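Long-range contacts in oxidoreductase (Azotobacter vinelandii, PDB 7D5M), which binds NAD+ through a Rossmann-fold domain and is probably an NAD-dependent dehydrogenase related to inositol dehydrogenase: residues Asn135-Val140 with Met342-Thr347; Gln86-Ala91 with Ala107-Val112. All coordinates share one frame; numbering follows the deposited sequence.

Contact 1 of 2, residues Asn135-Val140 with Met342-Thr347; sequences NRVVGV and MAMDAT
Val-137 and Met-344 bring the two backbones to within 6.0 Å, CA to CA, where the lead-in to strand 138-140, an edge strand of the parallel Rossmann sheet within this chain, passes helix 329-349. Here a helix of the C-terminal alpha/beta domain packs back against the end of the NAD-binding Rossmann domain. Asn-135, with positive phi, ends the preceding helix in a Schellman motif. No direct hydrogen bond joins the segments. Val-137 points at the helix: its CB meets Met-344 CG at 4.0 Å, while its CG2 lies against Ala-343 CB and reaches 3.5 Å from Thr-347 OG1. That hydroxyl, anti to the carbonyl carbon (chi1 -63°), turns back to bond Ala-343 O at 2.8 Å; Thr-347 N reaches the same oxygen from the opposite face of its plane. Thr-347 CG2, anti to the backbone N, sits 3.2 Å from Asn-135 O. An alanine in place of Thr-347 would probably open a gap beside Asn-135 and Val-137 and leave Ala-343 O without its second donor. Arg-136, bent at chi2 and chi3, brings NH2 obliquely beside Thr-347 CG2, while NH1 is held by Gly-108 O and a salt bridge to Glu-348. One water accepts from Asn-135 ND2 at 3.0 Å and donates to Thr-347 O at 2.6 Å.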
loop_
_atom_site.group_PDB
_atom_site.type_symbol
_atom_site.label_atom_id
_atom_site.label_comp_id
_atom_site.label_asym_id
_atom_site.label_seq_id
_atom_site.Cartn_x
_atom_site.Cartn_y
_atom_site.Cartn_z
ATOM N N ASN A 135 11.346 33.612 32.971
ATOM C CA ASN A 135 10.107 32.838 33.216
ATOM C C ASN A 135 9.254 32.891 31.946
ATOM O O ASN A 135 8.048 33.158 32.043
ATOM C CB ASN A 135 9.364 33.365 34.449
ATOM C CG ASN A 135 8.264 32.436 34.909
ATOM O OD1 ASN A 135 8.338 31.231 34.695
ATOM N ND2 ASN A 135 7.245 32.984 35.552
ATOM N N ARG A 136 9.880 32.697 30.784
ATOM C CA ARG A 136 9.188 32.737 29.476
ATOM C C ARG A 136 9.072 31.308 28.946
ATOM O O ARG A 136 9.973 30.490 29.191
ATOM C CB ARG A 136 9.932 33.623 28.467
ATOM C CG ARG A 136 10.155 35.065 28.906
ATOM C CD ARG A 136 8.892 35.887 29.114
ATOM N NE ARG A 136 8.199 35.581 30.363
ATOM C CZ ARG A 136 6.977 35.990 30.682
ATOM N NH1 ARG A 136 6.306 36.781 29.862
ATOM N NH2 ARG A 136 6.435 35.616 31.829
ATOM N N VAL A 137 7.967 31.038 28.265
ATOM C CA VAL A 137 7.759 29.814 27.442
ATOM C C VAL A 137 8.507 30.015 26.126
ATOM O O VAL A 137 8.379 31.097 25.536
ATOM C CB VAL A 137 6.263 29.573 27.200
ATOM C CG1 VAL A 137 6.035 28.415 26.246
ATOM C CG2 VAL A 137 5.520 29.358 28.509
ATOM N N VAL A 138 9.275 29.017 25.698
ATOM C CA VAL A 138 9.831 28.957 24.316
ATOM C C VAL A 138 9.306 27.673 23.675
ATOM O O VAL A 138 9.797 26.592 24.029
ATOM C CB VAL A 138 11.371 29.028 24.287
ATOM C CG1 VAL A 138 11.907 28.874 22.870
ATOM C CG2 VAL A 138 11.883 30.327 24.896
ATOM N N GLY A 139 8.326 27.787 22.780
ATOM C CA GLY A 139 7.914 26.651 21.936
ATOM C C GLY A 139 8.896 26.476 20.796
ATOM O O GLY A 139 9.471 27.487 20.354
ATOM N N VAL A 140 9.087 25.242 20.330
ATOM C CA VAL A 140 9.900 24.952 19.120
ATOM C C VAL A 140 9.028 24.133 18.166
ATOM O O VAL A 140 8.369 23.186 18.620
ATOM C CB VAL A 140 11.225 24.263 19.486
ATOM C CG1 VAL A 140 12.056 23.950 18.260
ATOM C CG2 VAL A 140 12.023 25.111 20.459
ATOM N N MET A 342 -1.844 28.010 25.864
ATOM C CA MET A 342 -2.234 27.624 27.250
ATOM C C MET A 342 -1.037 27.785 28.201
ATOM O O MET A 342 -1.246 28.252 29.338
ATOM C CB MET A 342 -2.749 26.187 27.305
ATOM C CG MET A 342 -4.093 26.038 26.631
ATOM S SD MET A 342 -4.706 24.344 26.683
ATOM C CE MET A 342 -5.319 24.256 28.365
ATOM N N ALA A 343 0.172 27.413 27.769
ATOM C CA ALA A 343 1.393 27.466 28.606
ATOM C C ALA A 343 1.741 28.929 28.901
ATOM O O ALA A 343 2.085 29.256 30.060
ATOM C CB ALA A 343 2.534 26.749 27.915
ATOM N N MET A 344 1.657 29.789 27.889
ATOM C CA MET A 344 1.973 31.231 28.017
ATOM C C MET A 344 0.974 31.867 28.989
ATOM O O MET A 344 1.409 32.574 29.933
ATOM C CB MET A 344 1.902 31.918 26.656
ATOM C CG MET A 344 3.005 31.461 25.731
ATOM S SD MET A 344 2.785 32.121 24.076
ATOM C CE MET A 344 4.098 31.252 23.217
ATOM N N ASP A 345 -0.312 31.601 28.782
ATOM C CA ASP A 345 -1.407 32.137 29.632
ATOM C C ASP A 345 -1.246 31.605 31.062
ATOM O O ASP A 345 -1.368 32.431 31.996
ATOM C CB ASP A 345 -2.780 31.783 29.060
ATOM C CG ASP A 345 -3.916 32.232 29.958
ATOM O OD1 ASP A 345 -4.158 33.447 30.025
ATOM O OD2 ASP A 345 -4.506 31.360 30.605
ATOM N N ALA A 346 -0.967 30.307 31.224
ATOM C CA ALA A 346 -0.774 29.643 32.538
ATOM C C ALA A 346 0.411 30.290 33.263
ATOM O O ALA A 346 0.348 30.423 34.512
ATOM C CB ALA A 346 -0.579 28.158 32.390
ATOM N N THR A 347 1.458 30.674 32.523
ATOM C CA THR A 347 2.675 31.294 33.109
ATOM C C THR A 347 2.264 32.647 33.703
ATOM O O THR A 347 2.592 32.909 34.885
ATOM C CB THR A 347 3.814 31.384 32.082
ATOM O OG1 THR A 347 4.186 30.062 31.688
ATOM C CG2 THR A 347 5.033 32.102 32.622
HETATM O O HOH W 1 4.521 32.284 36.555
#

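Contact 2 of 2, residues Gln86-Ala91 with Ala107-Val112; sequences QAVSVA and AGLHVV. With NAD (nicotinamide-adenine-dinucleotide), chain B.
Ser-89 OG, anti to its carbonyl carbon (chi1 -70°), is placed 3.4 Å from Val-112 CB, and Val-111 CG1, anti to its backbone N (chi1 -179°), comes 4.0 Å from Val-90 CG2. Ser-89 and Val-112 share one face of the parallel pair 87-91 and 110-112, Val-111 the other; helix 97-106 joins the strands in a beta-alpha-beta unit of the Rossmann fold. Four backbone bonds zip the pair: His-110 N to Gln-86 O, Val-88 N to His-110 O, Val-112 N to Val-88 O, and Val-90 N to Val-112 O, the last 2.8 Å long. Three of the acceptor oxygens also take a CA-H...O contact, as Val-112 O does from Ser-89 CA at 3.1 Å. Val-88 and Val-111 face helix 97-106. Ala-87, Ser-89, His-110 and Val-112 line the other face, toward helix 329-349. There the buried Ser-89 OG bonds Tyr-337 OH of that helix and Trp-14 NE1 of strand 12-16, and His-110 is bonded at both nitrogens, NE2 to Glu-348 OE2 and ND1 to Val-137 N, which fixes its ring. A water donates to both Gln-86 O and Gly-108 O. Strand 87-91 ends in the cofactor pocket, with Ala-91 O 3.4 Å from NAD C5D.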
loop_
_atom_site.group_PDB
_atom_site.type_symbol
_atom_site.label_atom_id
_atom_site.label_comp_id
_atom_site.label_asym_id
_atom_site.label_seq_id
_atom_site.Cartn_x
_atom_site.Cartn_y
_atom_site.Cartn_z
ATOM N N GLN A 86 2.475 40.038 23.493
ATOM C CA GLN A 86 2.888 39.232 24.661
ATOM C C GLN A 86 3.797 38.101 24.198
ATOM O O GLN A 86 4.486 37.521 25.054
ATOM C CB GLN A 86 1.647 38.665 25.334
ATOM C CG GLN A 86 0.732 39.753 25.869
ATOM C CD GLN A 86 -0.615 39.183 26.224
ATOM O OE1 GLN A 86 -1.356 38.724 25.359
ATOM N NE2 GLN A 86 -0.922 39.200 27.511
ATOM N N ALA A 87 3.741 37.768 22.901
ATOM C CA ALA A 87 4.483 36.631 22.333
ATOM C C ALA A 87 4.839 36.902 20.872
ATOM O O ALA A 87 4.182 37.729 20.201
ATOM C CB ALA A 87 3.680 35.367 22.507
ATOM N N VAL A 88 5.892 36.234 20.408
ATOM C CA VAL A 88 6.420 36.412 19.034
ATOM C C VAL A 88 6.848 35.044 18.501
ATOM O O VAL A 88 7.489 34.283 19.247
ATOM C CB VAL A 88 7.553 37.458 18.999
ATOM C CG1 VAL A 88 8.720 37.085 19.897
ATOM C CG2 VAL A 88 8.015 37.729 17.578
ATOM N N SER A 89 6.477 34.747 17.258
ATOM C CA SER A 89 6.991 33.579 16.518
ATOM C C SER A 89 8.139 34.011 15.607
ATOM O O SER A 89 7.975 34.989 14.839
ATOM C CB SER A 89 5.889 32.895 15.770
ATOM O OG SER A 89 5.036 32.268 16.704
ATOM N N VAL A 90 9.247 33.270 15.662
ATOM C CA VAL A 90 10.492 33.586 14.908
ATOM C C VAL A 90 10.595 32.601 13.734
ATOM O O VAL A 90 10.832 31.407 13.964
ATOM C CB VAL A 90 11.719 33.530 15.834
ATOM C CG1 VAL A 90 13.003 33.832 15.078
ATOM C CG2 VAL A 90 11.566 34.444 17.038
ATOM N N ALA A 91 10.382 33.089 12.518
ATOM C CA ALA A 91 10.359 32.261 11.290
ATOM C C ALA A 91 11.338 32.848 10.280
ATOM O O ALA A 91 11.065 32.779 9.073
ATOM C CB ALA A 91 8.961 32.192 10.743
ATOM N N ALA A 107 13.129 41.089 26.539
ATOM C CA ALA A 107 11.989 42.036 26.452
ATOM C C ALA A 107 10.751 41.475 27.168
ATOM O O ALA A 107 9.702 42.136 27.116
ATOM C CB ALA A 107 11.691 42.368 25.010
ATOM N N GLY A 108 10.863 40.329 27.843
ATOM C CA GLY A 108 9.778 39.736 28.646
ATOM C C GLY A 108 8.703 39.105 27.777
ATOM O O GLY A 108 7.566 38.963 28.257
ATOM N N LEU A 109 9.043 38.704 26.549
ATOM C CA LEU A 109 8.068 38.077 25.620
ATOM C C LEU A 109 8.237 36.555 25.640
ATOM O O LEU A 109 9.375 36.077 25.734
ATOM C CB LEU A 109 8.273 38.621 24.208
ATOM C CG LEU A 109 8.106 40.129 24.039
ATOM C CD1 LEU A 109 8.449 40.539 22.616
ATOM C CD2 LEU A 109 6.689 40.568 24.396
ATOM N N HIS A 110 7.125 35.823 25.529
ATOM C CA HIS A 110 7.137 34.382 25.184
ATOM C C HIS A 110 7.508 34.244 23.706
ATOM O O HIS A 110 7.260 35.181 22.921
ATOM C CB HIS A 110 5.793 33.720 25.488
ATOM C CG HIS A 110 5.340 33.916 26.888
ATOM N ND1 HIS A 110 5.899 33.235 27.945
ATOM C CD2 HIS A 110 4.380 34.714 27.398
ATOM C CE1 HIS A 110 5.274 33.581 29.051
ATOM N NE2 HIS A 110 4.350 34.507 28.741
ATOM N N VAL A 111 8.107 33.117 23.355
ATOM C CA VAL A 111 8.638 32.897 21.989
ATOM C C VAL A 111 8.176 31.535 21.489
ATOM O O VAL A 111 8.136 30.562 22.281
ATOM C CB VAL A 111 10.176 33.019 21.958
ATOM C CG1 VAL A 111 10.717 32.808 20.548
ATOM C CG2 VAL A 111 10.638 34.353 22.523
ATOM N N VAL A 112 7.838 31.486 20.203
ATOM C CA VAL A 112 7.846 30.226 19.415
ATOM C C VAL A 112 8.950 30.378 18.378
ATOM O O VAL A 112 8.848 31.270 17.509
ATOM C CB VAL A 112 6.493 29.923 18.764
ATOM C CG1 VAL A 112 6.569 28.624 17.978
ATOM C CG2 VAL A 112 5.378 29.871 19.798
HETATM P PA NAD B . 12.336 31.334 3.715
HETATM O O1A NAD B . 13.645 31.817 3.171
HETATM O O2A NAD B . 11.339 30.668 2.820
HETATM O O5B NAD B . 11.620 32.554 4.476
HETATM C C5B NAD B . 12.370 33.555 5.232
HETATM C C4B NAD B . 11.431 34.695 5.545
HETATM O O4B NAD B . 11.988 35.532 6.590
HETATM C C3B NAD B . 11.152 35.648 4.375
HETATM O O3B NAD B . 9.825 36.144 4.471
HETATM C C2B NAD B . 12.198 36.744 4.605
HETATM O O2B NAD B . 11.904 37.977 3.989
HETATM C C1B NAD B . 12.102 36.860 6.119
HETATM N N9A NAD B . 13.260 37.455 6.768
HETATM C C8A NAD B . 14.573 37.134 6.543
HETATM N N7A NAD B . 15.403 37.779 7.324
HETATM C C5A NAD B . 14.588 38.558 8.129
HETATM C C6A NAD B . 14.878 39.457 9.175
HETATM N N6A NAD B . 16.114 39.707 9.616
HETATM N N1A NAD B . 13.828 40.063 9.782
HETATM C C2A NAD B . 12.591 39.799 9.334
HETATM N N3A NAD B . 12.199 38.963 8.371
HETATM C C4A NAD B . 13.260 38.366 7.798
HETATM O O3 NAD B . 12.612 30.306 4.934
HETATM P PN NAD B . 11.672 29.112 5.502
HETATM O O1N NAD B . 11.875 27.873 4.674
HETATM O O2N NAD B . 10.279 29.639 5.677
HETATM O O5D NAD B . 12.334 28.829 6.933
HETATM C C5D NAD B . 12.393 29.832 7.950
HETATM C C4D NAD B . 12.717 29.113 9.230
HETATM O O4D NAD B . 11.712 28.093 9.458
HETATM C C3D NAD B . 14.060 28.373 9.216
HETATM O O3D NAD B . 14.645 28.427 10.505
HETATM C C2D NAD B . 13.664 26.943 8.831
HETATM O O2D NAD B . 14.583 25.964 9.293
HETATM C C1D NAD B . 12.328 26.817 9.566
HETATM N N1N NAD B . 11.397 25.796 8.996
HETATM C C2N NAD B . 10.839 24.857 9.836
HETATM C C3N NAD B . 10.005 23.857 9.332
HETATM C C7N NAD B . 9.307 22.964 10.336
HETATM O O7N NAD B . 9.289 23.304 11.524
HETATM N N7N NAD B . 8.717 21.864 9.878
HETATM C C4N NAD B . 9.845 23.745 7.947
HETATM C C5N NAD B . 10.431 24.694 7.110
HETATM C C6N NAD B . 11.067 25.780 7.669
HETATM O O HOH W 2 4.479 38.322 27.645
#

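Both contacts reach the same parallel sheet, with centres about 10 Å apart. Contact 2 is the buried one, two adjacent strands inside the Rossmann domain tied by regular backbone bonds; contact 1 is partly exposed, and packs an edge of the sheet against a helix of the C-terminal alpha/beta domain by apolar touches and a water. They meet at strand 110-113: Gly-139 N lies 2.8 Å from Val-111 O, and Val-137 O 3.0 Å from Val-111 N, probable hydrogen bonds that continue the sheet. Glu-348 also links them, being bonded to both Arg-136 and His-110, while Met-344 of contact 1 also touches His-110 and Ala-87 of contact 2.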